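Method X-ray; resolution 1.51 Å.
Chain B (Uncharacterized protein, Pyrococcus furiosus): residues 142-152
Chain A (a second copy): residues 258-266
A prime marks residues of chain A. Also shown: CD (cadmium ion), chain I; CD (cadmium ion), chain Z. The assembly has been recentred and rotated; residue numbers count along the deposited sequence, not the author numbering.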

# COMPACT_ATOMS: atom_id res chain seq x y z
N TRP B 142 12.01 -0.11 20.95
CA TRP B 142 11.78 -1.34 21.70
C TRP B 142 11.29 -1.09 23.14
O TRP B 142 11.22 -2.09 23.94
CB TRP B 142 13.07 -2.14 21.80
CG TRP B 142 13.55 -2.58 20.40
CD1 TRP B 142 13.00 -3.54 19.63
CD2 TRP B 142 14.61 -1.94 19.66
NE1 TRP B 142 13.71 -3.63 18.41
CE2 TRP B 142 14.71 -2.67 18.42
CE3 TRP B 142 15.49 -0.90 19.94
CZ2 TRP B 142 15.66 -2.34 17.42
CZ3 TRP B 142 16.44 -0.53 18.95
CH2 TRP B 142 16.50 -1.24 17.70
N LEU B 143 10.82 0.12 23.44
CA LEU B 143 10.27 0.40 24.84
C LEU B 143 9.13 -0.58 25.10
O LEU B 143 8.19 -0.63 24.29
CB LEU B 143 9.76 1.82 24.78
CG LEU B 143 9.13 2.27 26.15
CD1 LEU B 143 10.27 2.27 27.27
CD2 LEU B 143 8.48 3.64 26.01
N PRO B 144 9.16 -1.32 26.24
CA PRO B 144 8.05 -2.27 26.45
C PRO B 144 6.72 -1.51 26.58
O PRO B 144 6.62 -0.39 27.18
CB PRO B 144 8.43 -2.94 27.80
CG PRO B 144 10.03 -2.89 27.73
CD PRO B 144 10.30 -1.52 27.14
N TYR B 145 5.73 -2.11 25.98
CA TYR B 145 4.29 -1.71 26.04
C TYR B 145 4.03 -0.37 25.34
O TYR B 145 2.96 0.18 25.44
CB TYR B 145 3.80 -1.60 27.54
CG TYR B 145 3.87 -2.97 28.20
CD1 TYR B 145 3.01 -3.95 27.77
CD2 TYR B 145 4.84 -3.25 29.16
CE1 TYR B 145 3.11 -5.26 28.30
CE2 TYR B 145 4.95 -4.54 29.72
CZ TYR B 145 4.04 -5.52 29.27
OH TYR B 145 4.15 -6.81 29.76
N GLU B 146 5.02 0.10 24.52
CA GLU B 146 4.75 1.34 23.79
C GLU B 146 3.67 1.05 22.74
O GLU B 146 3.91 0.26 21.81
CB GLU B 146 6.02 1.83 23.08
CG GLU B 146 5.78 3.06 22.21
CD GLU B 146 5.03 4.16 22.98
OE1 GLU B 146 5.71 4.70 23.90
OE2 GLU B 146 3.91 4.51 22.64
N SER B 147 2.51 1.71 22.85
CA SER B 147 1.36 1.42 22.03
C SER B 147 1.07 2.47 20.98
O SER B 147 0.08 2.30 20.21
CB SER B 147 0.14 1.35 22.94
OG SER B 147 0.44 0.22 23.85
N HIS B 148 1.94 3.50 20.82
CA HIS B 148 1.65 4.50 19.78
C HIS B 148 2.49 4.15 18.52
O HIS B 148 3.74 4.21 18.60
CB HIS B 148 2.07 5.92 20.31
CG HIS B 148 1.33 6.97 19.56
ND1 HIS B 148 1.23 6.99 18.18
CD2 HIS B 148 0.57 7.99 20.01
CE1 HIS B 148 0.43 8.00 17.81
NE2 HIS B 148 0.02 8.65 18.93
N PRO B 149 1.86 3.82 17.41
CA PRO B 149 2.66 3.49 16.22
C PRO B 149 3.52 4.66 15.80
O PRO B 149 4.62 4.37 15.22
CB PRO B 149 1.62 3.17 15.16
CG PRO B 149 0.29 3.88 15.67
CD PRO B 149 0.36 3.79 17.22
N ASP B 150 3.14 5.92 16.00
CA ASP B 150 4.05 6.98 15.52
C ASP B 150 5.32 6.91 16.32
O ASP B 150 6.39 7.33 15.86
CB ASP B 150 3.40 8.37 15.79
CG ASP B 150 2.19 8.69 14.99
OD1 ASP B 150 1.50 9.69 15.32
OD2 ASP B 150 1.90 8.06 13.97
N HIS B 151 5.26 6.57 17.63
CA HIS B 151 6.53 6.51 18.38
C HIS B 151 7.39 5.33 17.96
O HIS B 151 8.62 5.44 17.76
CB HIS B 151 6.19 6.34 19.88
CG HIS B 151 5.91 7.64 20.54
ND1 HIS B 151 6.57 7.99 21.69
CD2 HIS B 151 5.15 8.69 20.14
CE1 HIS B 151 6.15 9.21 22.05
NE2 HIS B 151 5.34 9.68 21.12
N ARG B 152 6.81 4.14 17.80
CA ARG B 152 7.62 2.95 17.42
C ARG B 152 8.24 3.24 16.02
O ARG B 152 9.44 3.03 15.78
CB ARG B 152 6.72 1.70 17.24
CG ARG B 152 6.12 1.22 18.59
CD ARG B 152 5.47 -0.13 18.40
NE ARG B 152 4.24 0.02 17.54
CZ ARG B 152 3.00 -0.10 17.95
NH1 ARG B 152 2.64 -0.17 19.21
NH2 ARG B 152 2.03 -0.05 17.02
CD CD I . 11.84 -3.14 34.34
CD CD Z . 4.41 11.77 21.40
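Chain A 258-266: YHITPFADL

Glu146 anchors the contact. Its chi1 is t (175°), and although its CA-to-CB bond points sideways, the bends at chi2 (50°) and chi3 (69°) bring the carboxylate to chain A. There His259′ ND1 donates to Glu146 OE2 at 2.7 Å (166° at the hydrogen), and the backbone Ile260′ N donates to Glu146 OE1 at 2.8 Å (170°); both bonds are short and nearly linear. Glu146 OE2 also accepts from His148 N at 2.9 Å, which ties the carboxylate to its own chain.

One residue on, Ser147 N donates to Tyr258′ O at 2.8 Å, with a more bent angle of 141°. Tyr145 O lies 3.1 Å from Tyr258′ O, but two acceptors cannot bond; Tyr145 O instead accepts from Ser147 OG at 3.0 Å and meets Tyr258′ CA at 3.4 Å in a CA-H...O contact.

The closest CA pairs are Leu143 with Pro262′ (6.9 Å), Tyr145 with Tyr258′ (5.3 Å) and Glu146 with His259′ (4.8 Å). They follow no uniform register, although end to end Leu143 to His148 runs roughly opposite to Tyr258′ to Pro262′. Chain B makes a type II turn from Leu143 to Glu146 before its helix begins at Pro149; chain A makes a type I turn from Thr261′ to Ala264′, followed by a 3-10 segment through Leu266′. Water 3 joins the turns, donating to Thr261′ O (2.6 Å) and Pro144 O (2.8 Å).

Around this polar centre, the His259′ ring directs its edge at the face of His151, with centroids 4.4 Å apart and planes at 61°. Water 1 lies 2.7 Å from His259′ NE2 and binds the cadmium ion that His151 NE2 ligates at 2.3 Å. Farther out, Leu143 CD2 packs 3.6 Å from Ile260′ CA, and Tyr145 CD2 lies 3.7 Å from Ala264′ CB. In all, 573 Å² is buried, summed over both sides.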

# COMPACT_ATOMS: atom_id res chain seq x y z
N TYR A 258 0.66 2.45 28.71
CA TYR A 258 0.76 2.00 27.29
C TYR A 258 1.54 3.02 26.54
O TYR A 258 1.54 2.88 25.26
CB TYR A 258 -0.69 1.85 26.73
CG TYR A 258 -1.49 0.65 27.23
CD1 TYR A 258 -1.43 -0.52 26.56
CD2 TYR A 258 -2.22 0.80 28.42
CE1 TYR A 258 -2.12 -1.63 27.05
CE2 TYR A 258 -2.97 -0.28 28.91
CZ TYR A 258 -2.92 -1.42 28.21
OH TYR A 258 -3.69 -2.52 28.62
N HIS A 259 2.21 3.98 27.15
CA HIS A 259 2.91 4.96 26.29
C HIS A 259 4.01 5.60 27.08
O HIS A 259 3.74 6.03 28.25
CB HIS A 259 1.85 5.99 25.87
CG HIS A 259 2.31 7.06 24.94
ND1 HIS A 259 2.98 6.75 23.74
CD2 HIS A 259 2.20 8.43 24.98
CE1 HIS A 259 3.18 7.88 23.06
NE2 HIS A 259 2.73 8.91 23.79
N ILE A 260 5.19 5.67 26.49
CA ILE A 260 6.36 6.34 27.08
C ILE A 260 6.58 6.05 28.58
O ILE A 260 7.15 6.95 29.29
CB ILE A 260 6.42 7.88 26.79
CG1 ILE A 260 5.30 8.65 27.51
CG2 ILE A 260 6.38 8.13 25.21
CD1 ILE A 260 5.57 10.18 27.41
N THR A 261 6.39 4.80 29.01
CA THR A 261 6.50 4.55 30.47
C THR A 261 7.62 3.54 30.62
O THR A 261 7.42 2.29 30.39
CB THR A 261 5.16 3.98 31.01
OG1 THR A 261 4.18 5.00 30.95
CG2 THR A 261 5.30 3.61 32.50
N PRO A 262 8.80 3.96 31.15
CA PRO A 262 9.95 3.05 31.16
C PRO A 262 9.89 2.01 32.26
O PRO A 262 10.72 1.08 32.25
CB PRO A 262 11.15 4.00 31.32
CG PRO A 262 10.58 5.19 32.01
CD PRO A 262 9.14 5.35 31.50
N PHE A 263 8.88 2.09 33.15
CA PHE A 263 8.79 1.04 34.22
C PHE A 263 7.45 0.32 34.16
O PHE A 263 6.91 -0.21 35.12
CB PHE A 263 8.94 1.79 35.63
CG PHE A 263 8.23 3.12 35.68
CD1 PHE A 263 8.93 4.34 35.60
CD2 PHE A 263 6.82 3.21 35.84
CE1 PHE A 263 8.20 5.56 35.70
CE2 PHE A 263 6.11 4.43 35.85
CZ PHE A 263 6.86 5.61 35.80
N ALA A 264 6.87 0.26 32.92
CA ALA A 264 5.65 -0.44 32.76
C ALA A 264 5.74 -1.94 33.05
O ALA A 264 4.69 -2.50 33.48
CB ALA A 264 5.10 -0.22 31.29
N ASP A 265 6.90 -2.54 32.92
CA ASP A 265 7.02 -3.96 33.31
C ASP A 265 7.12 -4.23 34.80
O ASP A 265 7.26 -5.39 35.21
CB ASP A 265 8.20 -4.52 32.56
CG ASP A 265 9.57 -4.09 33.19
OD1 ASP A 265 9.73 -3.12 33.96
OD2 ASP A 265 10.57 -4.73 32.72
N LEU A 266 7.01 -3.18 35.63
CA LEU A 266 7.00 -3.35 37.13
C LEU A 266 5.65 -3.66 37.66
O LEU A 266 5.52 -3.93 38.88
CB LEU A 266 7.55 -2.06 37.82
CG LEU A 266 9.03 -1.82 37.45
CD1 LEU A 266 9.51 -0.57 38.33
CD2 LEU A 266 9.89 -3.09 37.80
O HOH W 1 2.10 10.91 22.12
O HOH W 2 5.07 2.39 27.67
O HOH W 3 8.37 0.10 29.26
O HOH W 4 12.81 -4.65 32.93
O HOH W 5 12.45 -4.76 35.83
O HOH W 6 12.00 -1.03 35.55